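Local coordinates for protein deferrochelatase (Vibrio cholerae, PDB 5DE0) that binds heme b and probably works as a dye-decolorizing peroxidase, using hydrogen peroxide to oxidise dyes and similar substrates, at residues T143-G148 against P184-L189; D138-T143 against R200-S205; A42-I47 against A54-S59. All coordinates share one frame; numbering follows the deposited sequence.

Contact 1: residues T143-G148 against P184-L189; sequences TGFIDG and PAWNRL. With HEM (protoporphyrin IX containing Fe), chain F.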
loop_
_atom_site.group_PDB
_atom_site.type_symbol
_atom_site.label_atom_id
_atom_site.label_comp_id
_atom_site.label_asym_id
_atom_site.label_seq_id
_atom_site.Cartn_x
_atom_site.Cartn_y
_atom_site.Cartn_z
ATOM N N THR B 143 7.094 15.630 2.225
ATOM C CA THR B 143 7.491 16.890 2.829
ATOM C C THR B 143 7.174 18.047 1.879
ATOM O O THR B 143 7.242 19.216 2.258
ATOM C CB THR B 143 8.992 16.880 3.176
ATOM O OG1 THR B 143 9.284 17.924 4.108
ATOM C CG2 THR B 143 9.835 17.055 1.924
ATOM N N GLY B 144 6.825 17.706 0.642
ATOM C CA GLY B 144 6.456 18.693 -0.355
ATOM C C GLY B 144 7.606 19.073 -1.267
ATOM O O GLY B 144 7.420 19.787 -2.252
ATOM N N PHE B 145 8.801 18.594 -0.933
ATOM C CA PHE B 145 9.993 18.871 -1.728
ATOM C C PHE B 145 10.276 17.739 -2.706
ATOM O O PHE B 145 10.056 16.570 -2.394
ATOM C CB PHE B 145 11.211 19.086 -0.824
ATOM C CG PHE B 145 11.212 20.403 -0.102
ATOM C CD1 PHE B 145 10.354 20.630 0.962
ATOM C CD2 PHE B 145 12.089 21.411 -0.476
ATOM C CE1 PHE B 145 10.359 21.840 1.631
ATOM C CE2 PHE B 145 12.100 22.625 0.191
ATOM C CZ PHE B 145 11.235 22.839 1.245
ATOM N N ILE B 146 10.765 18.091 -3.889
ATOM C CA ILE B 146 11.127 17.097 -4.891
ATOM C C ILE B 146 12.338 16.294 -4.428
ATOM O O ILE B 146 13.320 16.860 -3.945
ATOM C CB ILE B 146 11.433 17.751 -6.253
ATOM C CG1 ILE B 146 10.220 18.542 -6.745
ATOM C CG2 ILE B 146 11.844 16.702 -7.277
ATOM C CD1 ILE B 146 10.442 19.238 -8.071
ATOM N N ASP B 147 12.257 14.974 -4.565
ATOM C CA ASP B 147 13.353 14.096 -4.174
ATOM C C ASP B 147 13.995 13.442 -5.393
ATOM O O ASP B 147 13.313 12.809 -6.199
ATOM C CB ASP B 147 12.856 13.025 -3.199
ATOM C CG ASP B 147 13.978 12.148 -2.677
ATOM O OD1 ASP B 147 15.131 12.625 -2.613
ATOM O OD2 ASP B 147 13.707 10.980 -2.328
ATOM N N GLY B 148 15.309 13.603 -5.526
ATOM C CA GLY B 148 16.044 13.003 -6.625
ATOM C C GLY B 148 16.563 14.012 -7.633
ATOM O O GLY B 148 16.993 13.640 -8.725
ATOM N N PRO B 184 2.614 17.198 10.836
ATOM C CA PRO B 184 2.096 18.416 11.478
ATOM C C PRO B 184 3.191 19.370 11.961
ATOM O O PRO B 184 3.066 20.581 11.774
ATOM C CB PRO B 184 1.297 17.871 12.666
ATOM C CG PRO B 184 0.879 16.512 12.235
ATOM C CD PRO B 184 2.031 15.983 11.438
ATOM N N ALA B 185 4.239 18.830 12.573
ATOM C CA ALA B 185 5.353 19.643 13.048
ATOM C C ALA B 185 6.054 20.329 11.883
ATOM O O ALA B 185 6.476 21.481 11.988
ATOM C CB ALA B 185 6.336 18.789 13.834
ATOM N N TRP B 186 6.171 19.613 10.769
ATOM C CA TRP B 186 6.797 20.157 9.570
ATOM C C TRP B 186 5.908 21.213 8.920
ATOM O O TRP B 186 6.397 22.162 8.303
ATOM C CB TRP B 186 7.106 19.034 8.579
ATOM C CG TRP B 186 7.610 19.520 7.256
ATOM C CD1 TRP B 186 6.901 19.607 6.095
ATOM C CD2 TRP B 186 8.930 19.992 6.957
ATOM N NE1 TRP B 186 7.698 20.100 5.090
ATOM C CE2 TRP B 186 8.947 20.350 5.595
ATOM C CE3 TRP B 186 10.097 20.150 7.709
ATOM C CZ2 TRP B 186 10.089 20.844 4.967
ATOM C CZ3 TRP B 186 11.229 20.645 7.084
ATOM C CH2 TRP B 186 11.216 20.988 5.727
ATOM N N ASN B 187 4.598 21.046 9.071
ATOM C CA ASN B 187 3.627 21.966 8.489
ATOM C C ASN B 187 3.669 23.347 9.142
ATOM O O ASN B 187 3.295 24.346 8.525
ATOM C CB ASN B 187 2.216 21.380 8.599
ATOM C CG ASN B 187 1.174 22.224 7.884
ATOM O OD1 ASN B 187 1.449 22.830 6.848
ATOM N ND2 ASN B 187 -0.032 22.269 8.440
ATOM N N ARG B 188 4.129 23.398 10.388
ATOM C CA ARG B 188 4.188 24.651 11.134
ATOM C C ARG B 188 5.137 25.649 10.477
ATOM O O ARG B 188 4.876 26.851 10.467
ATOM C CB ARG B 188 4.618 24.401 12.584
ATOM C CG ARG B 188 3.762 23.391 13.332
ATOM C CD ARG B 188 3.700 23.715 14.821
ATOM N NE ARG B 188 5.004 24.094 15.361
ATOM C CZ ARG B 188 5.821 23.267 16.007
ATOM N NH1 ARG B 188 5.472 22.003 16.205
ATOM N NH2 ARG B 188 6.989 23.705 16.461
ATOM N N LEU B 189 6.237 25.144 9.926
ATOM C CA LEU B 189 7.234 25.998 9.288
ATOM C C LEU B 189 6.742 26.552 7.956
ATOM O O LEU B 189 6.069 25.862 7.189
ATOM C CB LEU B 189 8.543 25.232 9.077
ATOM C CG LEU B 189 9.491 25.102 10.274
ATOM C CD1 LEU B 189 8.921 24.190 11.358
ATOM C CD2 LEU B 189 10.858 24.612 9.816
HETATM C CHA HEM F . 19.260 15.269 -1.602
HETATM C CHB HEM F . 21.460 11.575 0.643
HETATM C CHC HEM F . 17.689 11.119 3.681
HETATM C CHD HEM F . 15.181 14.195 0.893
HETATM C C1A HEM F . 20.188 14.311 -1.259
HETATM C C2A HEM F . 21.475 14.099 -1.891
HETATM C C3A HEM F . 22.079 13.078 -1.273
HETATM C C4A HEM F . 21.198 12.609 -0.225
HETATM C CMA HEM F . 23.469 12.490 -1.600
HETATM C CAA HEM F . 22.041 14.917 -3.072
HETATM C CBA HEM F . 23.086 15.893 -2.535
HETATM C CGA HEM F . 23.538 16.818 -3.632
HETATM O O1A HEM F . 22.799 17.788 -3.939
HETATM O O2A HEM F . 24.639 16.584 -4.192
HETATM C C1B HEM F . 20.673 11.193 1.705
HETATM C C2B HEM F . 21.076 10.298 2.767
HETATM C C3B HEM F . 20.052 10.156 3.608
HETATM C C4B HEM F . 18.944 10.970 3.118
HETATM C CMB HEM F . 22.451 9.607 2.902
HETATM C CAB HEM F . 20.120 9.264 4.868
HETATM C CBB HEM F . 19.075 9.086 5.674
HETATM C C1C HEM F . 16.659 11.887 3.177
HETATM C C2C HEM F . 15.312 11.982 3.712
HETATM C C3C HEM F . 14.621 12.836 2.932
HETATM C C4C HEM F . 15.514 13.305 1.891
HETATM C CMC HEM F . 14.821 11.207 4.957
HETATM C CAC HEM F . 13.152 13.320 3.026
HETATM C CBC HEM F . 12.312 13.023 4.023
HETATM C C1D HEM F . 16.051 14.856 0.051
HETATM C C2D HEM F . 15.744 16.059 -0.688
HETATM C C3D HEM F . 17.018 16.395 -1.472
HETATM C C4D HEM F . 17.969 15.361 -1.125
HETATM C CMD HEM F . 14.415 16.845 -0.695
HETATM C CAD HEM F . 17.237 17.590 -2.422
HETATM C CBD HEM F . 16.788 17.241 -3.836
HETATM C CGD HEM F . 17.653 16.143 -4.395
HETATM O O1D HEM F . 17.222 14.962 -4.358
HETATM O O2D HEM F . 18.774 16.445 -4.883
HETATM N NA HEM F . 20.054 13.383 -0.246
HETATM N NB HEM F . 19.369 11.584 1.951
HETATM N NC HEM F . 16.744 12.709 2.070
HETATM N ND HEM F . 17.361 14.483 -0.232
HETATM FE FE HEM F . 18.397 13.114 0.933
#

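Contact 2: residues D138-T143 against R200-S205; sequences DARDMT and RTKPDS. With HEM (protoporphyrin IX containing Fe), chain F.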
loop_
_atom_site.group_PDB
_atom_site.type_symbol
_atom_site.label_atom_id
_atom_site.label_comp_id
_atom_site.label_asym_id
_atom_site.label_seq_id
_atom_site.Cartn_x
_atom_site.Cartn_y
_atom_site.Cartn_z
ATOM N N ASP B 138 4.635 14.848 -8.488
ATOM C CA ASP B 138 5.759 14.976 -9.407
ATOM C C ASP B 138 7.074 14.654 -8.703
ATOM O O ASP B 138 7.883 15.544 -8.440
ATOM C CB ASP B 138 5.810 16.380 -10.022
ATOM C CG ASP B 138 5.626 17.482 -8.996
ATOM O OD1 ASP B 138 4.722 17.359 -8.143
ATOM O OD2 ASP B 138 6.384 18.474 -9.048
ATOM N N ALA B 139 7.267 13.371 -8.404
ATOM C CA ALA B 139 8.479 12.875 -7.750
ATOM C C ALA B 139 8.797 13.646 -6.475
ATOM O O ALA B 139 9.939 14.041 -6.248
ATOM C CB ALA B 139 9.663 12.930 -8.710
ATOM N N ARG B 140 7.782 13.858 -5.645
ATOM C CA ARG B 140 7.962 14.613 -4.414
ATOM C C ARG B 140 7.937 13.712 -3.188
ATOM O O ARG B 140 7.256 12.688 -3.166
ATOM C CB ARG B 140 6.882 15.691 -4.278
ATOM C CG ARG B 140 6.651 16.512 -5.536
ATOM C CD ARG B 140 5.847 17.767 -5.234
ATOM N NE ARG B 140 6.696 18.871 -4.797
ATOM C CZ ARG B 140 7.159 19.823 -5.601
ATOM N NH1 ARG B 140 6.852 19.815 -6.891
ATOM N NH2 ARG B 140 7.926 20.789 -5.115
ATOM N N ASP B 141 8.699 14.098 -2.173
ATOM C CA ASP B 141 8.575 13.501 -0.854
ATOM C C ASP B 141 7.313 14.075 -0.222
ATOM O O ASP B 141 6.812 15.107 -0.669
ATOM C CB ASP B 141 9.818 13.793 -0.005
ATOM C CG ASP B 141 9.770 13.135 1.359
ATOM O OD1 ASP B 141 10.095 11.934 1.453
ATOM O OD2 ASP B 141 9.413 13.817 2.341
ATOM N N MET B 142 6.792 13.416 0.808
ATOM C CA MET B 142 5.585 13.895 1.482
ATOM C C MET B 142 5.840 15.199 2.233
ATOM O O MET B 142 4.926 15.795 2.801
ATOM C CB MET B 142 5.055 12.832 2.440
ATOM C CG MET B 142 4.504 11.611 1.730
ATOM S SD MET B 142 4.072 10.285 2.862
ATOM C CE MET B 142 3.331 9.115 1.725
ATOM N N THR B 143 7.094 15.630 2.225
ATOM C CA THR B 143 7.491 16.890 2.829
ATOM C C THR B 143 7.174 18.047 1.879
ATOM O O THR B 143 7.242 19.216 2.258
ATOM C CB THR B 143 8.992 16.880 3.176
ATOM O OG1 THR B 143 9.284 17.924 4.108
ATOM C CG2 THR B 143 9.835 17.055 1.924
ATOM N N ARG B 200 17.150 23.593 -0.441
ATOM C CA ARG B 200 16.717 23.880 -1.806
ATOM C C ARG B 200 15.332 24.518 -1.822
ATOM O O ARG B 200 14.584 24.433 -0.848
ATOM C CB ARG B 200 16.706 22.606 -2.657
ATOM C CG ARG B 200 18.057 21.927 -2.799
ATOM C CD ARG B 200 17.985 20.752 -3.757
ATOM N NE ARG B 200 17.960 21.179 -5.151
ATOM C CZ ARG B 200 19.045 21.300 -5.909
ATOM N NH1 ARG B 200 20.240 21.024 -5.406
ATOM N NH2 ARG B 200 18.935 21.695 -7.171
ATOM N N THR B 201 14.998 25.154 -2.940
ATOM C CA THR B 201 13.678 25.740 -3.125
ATOM C C THR B 201 12.645 24.623 -3.225
ATOM O O THR B 201 12.944 23.539 -3.718
ATOM C CB THR B 201 13.624 26.626 -4.385
ATOM O OG1 THR B 201 14.826 27.401 -4.478
ATOM C CG2 THR B 201 12.433 27.565 -4.333
ATOM N N LYS B 202 11.433 24.883 -2.750
ATOM C CA LYS B 202 10.402 23.847 -2.704
ATOM C C LYS B 202 9.687 23.604 -4.044
ATOM O O LYS B 202 9.558 22.454 -4.460
ATOM C CB LYS B 202 9.375 24.177 -1.614
ATOM C CG LYS B 202 8.391 23.060 -1.326
ATOM C CD LYS B 202 7.578 23.354 -0.077
ATOM C CE LYS B 202 6.674 22.187 0.278
ATOM N NZ LYS B 202 5.980 22.379 1.580
ATOM N N PRO B 203 9.219 24.666 -4.729
ATOM C CA PRO B 203 8.487 24.358 -5.964
ATOM C C PRO B 203 9.358 23.847 -7.114
ATOM O O PRO B 203 8.910 22.965 -7.846
ATOM C CB PRO B 203 7.852 25.702 -6.335
ATOM C CG PRO B 203 8.737 26.717 -5.718
ATOM C CD PRO B 203 9.186 26.109 -4.427
ATOM N N ASP B 204 10.567 24.379 -7.277
ATOM C CA ASP B 204 11.381 24.019 -8.439
ATOM C C ASP B 204 12.732 23.399 -8.086
ATOM O O ASP B 204 13.550 23.146 -8.972
ATOM C CB ASP B 204 11.597 25.244 -9.337
ATOM C CG ASP B 204 12.098 26.456 -8.573
ATOM O OD1 ASP B 204 12.569 26.298 -7.428
ATOM O OD2 ASP B 204 12.026 27.572 -9.129
ATOM N N SER B 205 12.959 23.161 -6.798
ATOM C CA SER B 205 14.142 22.440 -6.326
ATOM C C SER B 205 15.461 23.054 -6.797
ATOM O O SER B 205 16.409 22.335 -7.118
ATOM C CB SER B 205 14.068 20.973 -6.760
ATOM O OG SER B 205 15.084 20.204 -6.141
HETATM C CHA HEM F . 19.260 15.269 -1.602
HETATM C CHB HEM F . 21.460 11.575 0.643
HETATM C CHC HEM F . 17.689 11.119 3.681
HETATM C CHD HEM F . 15.181 14.195 0.893
HETATM C C1A HEM F . 20.188 14.311 -1.259
HETATM C C2A HEM F . 21.475 14.099 -1.891
HETATM C C3A HEM F . 22.079 13.078 -1.273
HETATM C C4A HEM F . 21.198 12.609 -0.225
HETATM C CMA HEM F . 23.469 12.490 -1.600
HETATM C CAA HEM F . 22.041 14.917 -3.072
HETATM C CBA HEM F . 23.086 15.893 -2.535
HETATM C CGA HEM F . 23.538 16.818 -3.632
HETATM O O1A HEM F . 22.799 17.788 -3.939
HETATM O O2A HEM F . 24.639 16.584 -4.192
HETATM C C1B HEM F . 20.673 11.193 1.705
HETATM C C2B HEM F . 21.076 10.298 2.767
HETATM C C3B HEM F . 20.052 10.156 3.608
HETATM C C4B HEM F . 18.944 10.970 3.118
HETATM C CMB HEM F . 22.451 9.607 2.902
HETATM C CAB HEM F . 20.120 9.264 4.868
HETATM C CBB HEM F . 19.075 9.086 5.674
HETATM C C1C HEM F . 16.659 11.887 3.177
HETATM C C2C HEM F . 15.312 11.982 3.712
HETATM C C3C HEM F . 14.621 12.836 2.932
HETATM C C4C HEM F . 15.514 13.305 1.891
HETATM C CMC HEM F . 14.821 11.207 4.957
HETATM C CAC HEM F . 13.152 13.320 3.026
HETATM C CBC HEM F . 12.312 13.023 4.023
HETATM C C1D HEM F . 16.051 14.856 0.051
HETATM C C2D HEM F . 15.744 16.059 -0.688
HETATM C C3D HEM F . 17.018 16.395 -1.472
HETATM C C4D HEM F . 17.969 15.361 -1.125
HETATM C CMD HEM F . 14.415 16.845 -0.695
HETATM C CAD HEM F . 17.237 17.590 -2.422
HETATM C CBD HEM F . 16.788 17.241 -3.836
HETATM C CGD HEM F . 17.653 16.143 -4.395
HETATM O O1D HEM F . 17.222 14.962 -4.358
HETATM O O2D HEM F . 18.774 16.445 -4.883
HETATM N NA HEM F . 20.054 13.383 -0.246
HETATM N NB HEM F . 19.369 11.584 1.951
HETATM N NC HEM F . 16.744 12.709 2.070
HETATM N ND HEM F . 17.361 14.483 -0.232
HETATM FE FE HEM F . 18.397 13.114 0.933
#

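Contact 3: residues A42-I47 against A54-S59; sequences ALVEEI and AELTVS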
loop_
_atom_site.group_PDB
_atom_site.type_symbol
_atom_site.label_atom_id
_atom_site.label_comp_id
_atom_site.label_asym_id
_atom_site.label_seq_id
_atom_site.Cartn_x
_atom_site.Cartn_y
_atom_site.Cartn_z
ATOM N N ALA B 42 14.589 -15.052 -12.607
ATOM C CA ALA B 42 13.913 -15.860 -13.618
ATOM C C ALA B 42 12.406 -15.657 -13.552
ATOM O O ALA B 42 11.730 -15.638 -14.579
ATOM C CB ALA B 42 14.262 -17.332 -13.445
ATOM N N LEU B 43 11.887 -15.505 -12.337
ATOM C CA LEU B 43 10.472 -15.217 -12.137
ATOM C C LEU B 43 10.115 -13.848 -12.708
ATOM O O LEU B 43 9.098 -13.691 -13.382
ATOM C CB LEU B 43 10.116 -15.278 -10.651
ATOM C CG LEU B 43 8.712 -14.797 -10.273
ATOM C CD1 LEU B 43 7.645 -15.648 -10.945
ATOM C CD2 LEU B 43 8.527 -14.789 -8.764
ATOM N N VAL B 44 10.963 -12.863 -12.435
ATOM C CA VAL B 44 10.756 -11.500 -12.915
ATOM C C VAL B 44 10.760 -11.433 -14.443
ATOM O O VAL B 44 9.914 -10.766 -15.044
ATOM C CB VAL B 44 11.831 -10.547 -12.350
ATOM C CG1 VAL B 44 11.804 -9.205 -13.070
ATOM C CG2 VAL B 44 11.633 -10.363 -10.855
ATOM N N GLU B 45 11.706 -12.131 -15.064
ATOM C CA GLU B 45 11.774 -12.202 -16.520
ATOM C C GLU B 45 10.481 -12.775 -17.095
ATOM O O GLU B 45 9.968 -12.286 -18.103
ATOM C CB GLU B 45 12.967 -13.047 -16.966
ATOM C CG GLU B 45 13.014 -13.310 -18.464
ATOM C CD GLU B 45 13.190 -12.043 -19.277
ATOM O OE1 GLU B 45 14.137 -11.281 -18.993
ATOM O OE2 GLU B 45 12.379 -11.807 -20.197
ATOM N N GLU B 46 9.956 -13.807 -16.440
ATOM C CA GLU B 46 8.727 -14.463 -16.876
ATOM C C GLU B 46 7.523 -13.535 -16.757
ATOM O O GLU B 46 6.656 -13.510 -17.631
ATOM C CB GLU B 46 8.485 -15.738 -16.066
ATOM C CG GLU B 46 7.161 -16.423 -16.362
ATOM C CD GLU B 46 7.019 -17.748 -15.642
ATOM O OE1 GLU B 46 8.053 -18.317 -15.233
ATOM O OE2 GLU B 46 5.873 -18.217 -15.481
ATOM N N ILE B 47 7.480 -12.771 -15.670
ATOM C CA ILE B 47 6.419 -11.795 -15.458
ATOM C C ILE B 47 6.450 -10.719 -16.541
ATOM O O ILE B 47 5.414 -10.357 -17.098
ATOM C CB ILE B 47 6.529 -11.138 -14.067
ATOM C CG1 ILE B 47 6.320 -12.186 -12.969
ATOM C CG2 ILE B 47 5.518 -10.015 -13.922
ATOM C CD1 ILE B 47 6.474 -11.648 -11.565
ATOM N N ALA B 54 5.307 -3.531 -17.910
ATOM C CA ALA B 54 5.482 -3.675 -16.469
ATOM C C ALA B 54 6.840 -3.154 -16.017
ATOM O O ALA B 54 6.945 -2.497 -14.980
ATOM C CB ALA B 54 5.317 -5.123 -16.063
ATOM N N GLU B 55 7.869 -3.458 -16.804
ATOM C CA GLU B 55 9.242 -3.060 -16.506
ATOM C C GLU B 55 9.643 -3.470 -15.091
ATOM O O GLU B 55 10.318 -2.723 -14.382
ATOM C CB GLU B 55 9.419 -1.552 -16.704
ATOM C CG GLU B 55 9.175 -1.097 -18.140
ATOM C CD GLU B 55 9.425 0.385 -18.343
ATOM O OE1 GLU B 55 9.773 1.077 -17.361
ATOM O OE2 GLU B 55 9.273 0.859 -19.490
ATOM N N LEU B 56 9.211 -4.662 -14.690
ATOM C CA LEU B 56 9.521 -5.192 -13.368
ATOM C C LEU B 56 11.009 -5.497 -13.241
ATOM O O LEU B 56 11.597 -6.147 -14.107
ATOM C CB LEU B 56 8.697 -6.450 -13.088
ATOM C CG LEU B 56 8.962 -7.150 -11.753
ATOM C CD1 LEU B 56 8.512 -6.289 -10.581
ATOM C CD2 LEU B 56 8.280 -8.507 -11.724
ATOM N N THR B 57 11.614 -5.011 -12.163
ATOM C CA THR B 57 13.032 -5.227 -11.910
ATOM C C THR B 57 13.236 -5.803 -10.517
ATOM O O THR B 57 12.323 -5.784 -9.693
ATOM C CB THR B 57 13.834 -3.924 -12.040
ATOM O OG1 THR B 57 13.374 -2.984 -11.062
ATOM C CG2 THR B 57 13.668 -3.326 -13.428
ATOM N N VAL B 58 14.433 -6.313 -10.250
ATOM C CA VAL B 58 14.724 -6.901 -8.948
ATOM C C VAL B 58 16.213 -6.811 -8.611
ATOM O O VAL B 58 17.068 -6.858 -9.496
ATOM C CB VAL B 58 14.263 -8.383 -8.889
ATOM C CG1 VAL B 58 15.080 -9.244 -9.843
ATOM C CG2 VAL B 58 14.336 -8.925 -7.466
ATOM N N SER B 59 16.512 -6.649 -7.325
ATOM C CA SER B 59 17.884 -6.714 -6.837
ATOM C C SER B 59 17.921 -7.366 -5.460
ATOM O O SER B 59 17.308 -6.870 -4.514
ATOM C CB SER B 59 18.510 -5.322 -6.779
ATOM O OG SER B 59 19.836 -5.393 -6.290
#

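Contact 1: residues T143-G148 against P184-L189
Trp186 reaches from its helix to the backbone of Thr143 and the ring of Phe145. From CB, the first torsion sets CG anti to the backbone N (chi1 173°), which carries the indole away from the helix and toward the loop 143-148. The Thr143 side chain lies over one indole face: its CB stands above the plane, offset toward the rim at Trp186 NE1, 4.0 Å from that nitrogen. NE1 itself makes the polar link: it donates to Thr143 O at 3.0 Å, with a bent N-H...O angle of 141°. The donor arrives in the carbonyl plane on a lone pair (C=O...N 125°), although the oxygen itself is tilted out of the indole plane. Thr143 OG1 is also near NE1, but the angle is too poor for a bond, and its approach to CE2 is doubtful. Farther out along the six-membered ring, Trp186 CZ2 meets Phe145 CE1 at 3.5 Å. That carbon comes in at the indole edge, near its plane, and the two rings meet obliquely. Phe145 also joins the indole to the cofactor, since its CB lies 3.9 Å from heme CMD. Residues 144-148 read Gly-Phe-Ile-Asp-Gly, the GXXDG signature of dye-decolorizing peroxidases. Gly148 N ends the signature with a hydrogen bond to heme O1D at 2.6 Å, and Asp147 OD1 forms a salt bridge with Arg233. Through Trp186, short helix 183-188 is joined to this heme-binding loop. Helix 191-198 completes the packing, with Val197 against Trp186 and Gln194 and Ile198 against Phe145, while Phe280 meets the indole edge-to-face.

Contact 2: residues D138-T143 against R200-S205
Arg140 and Lys202 bury the largest areas here, with Thr143 third, and each long side chain reaches toward the other segment's backbone. The Arg140 chain bends at its third torsion (chi3 86°), which turns the guanidinium so that its edge faces the Lys202 and Pro203 carbonyls. NH2 is modelled so near Lys202 O that the detail is doubtful, and the angle there is poor for a hydrogen bond; Pro203 O lies 3.6 Å from Arg140 NH2, also near the guanidinium plane. On another side of the group Arg140 NH1 forms a salt bridge with Asp138 OD2 at 2.6 Å, although its hydrogen bond is weak; NE donates to Gly144 O. Lys202 runs the other way with a fully extended chain, placing NZ 3.5 Å from Thr143 O in a weak hydrogen bond; its stronger partner is Gln194 OE1. An Asx turn holds the Thr143 backbone: its N donates to Asp141 OD2 at 2.9 Å, from above the carboxylate plane, and His181 NE2 bonds to that same oxygen. Asp141 also touches the cofactor, OD2 lying 3.4 Å from heme CBC. In the other segment Arg200 packs its CD on heme CAD, while NE and NH2 both donate to Ser205 O, at 2.8 and 2.6 Å, and NE also reaches Ser205 OG. The guanidinium thus grips Ser205 side-on, and NH2 also forms a salt bridge with Glu150. The two irregular loops supply Asp141 and Arg200 to the heme pocket of a DyP-type peroxidase.

Contact 3: residues A42-I47 against A54-S59
Ile47 N donates to Leu43 O at 2.9 Å, a regular turn of the helix whose Ile47 side chain packs on Leu56. This is the helix-on-sheet packing of a ferredoxin-like half of the dimeric alpha-beta barrel clan: helix 40-50 leads into strand 57-62, closing the beta-alpha-beta crossover that began at strand 18-26. Leu56, just ahead of the regular strand, is the main partner. With its CG anti to the backbone N (chi1 178°), the leucine extends toward the helix, and its CD2 sits between Ile47 CD1, at 3.6 Å, and Val44 CG1, at 3.8 Å. The two branches of Val44 meet different partners. Its CG1 covers Leu56 CG at 3.7 Å and comes within 3.2 Å of Leu56 O, the carbonyl that Asn48 ND2 of the same helix hydrogen-bonds. Helix 108-117 adds Thr113 against both Ile47 and Leu56, while strand 98-104 places Cys102 beside Val58. Thr57 points away from the helix, its OG1 bonded to His103 O. The other Val44 branch ends the row, CG2 resting 3.8 Å from Val58 CG1.

How the contacts relate
Contact 3 comes first along the chain and closes in the N-terminal half before contacts 1 and 2 open in the heme-binding C-terminal half. The later two are nested, contact 1 inside the loop closed by contact 2; they share Thr143, and their centres are 8 Å apart. Asp147 N and Ala139 O, 3.0 Å apart, probably hydrogen-bond between them. Both contacts touch the heme, and their segments line one part of its pocket. Contact 3 has its centre 34 Å from that of contact 1 and 30 Å from that of contact 2. It lies on the four-stranded sheet of the first half, whose strand order 2-3-1-4 recurs in the second.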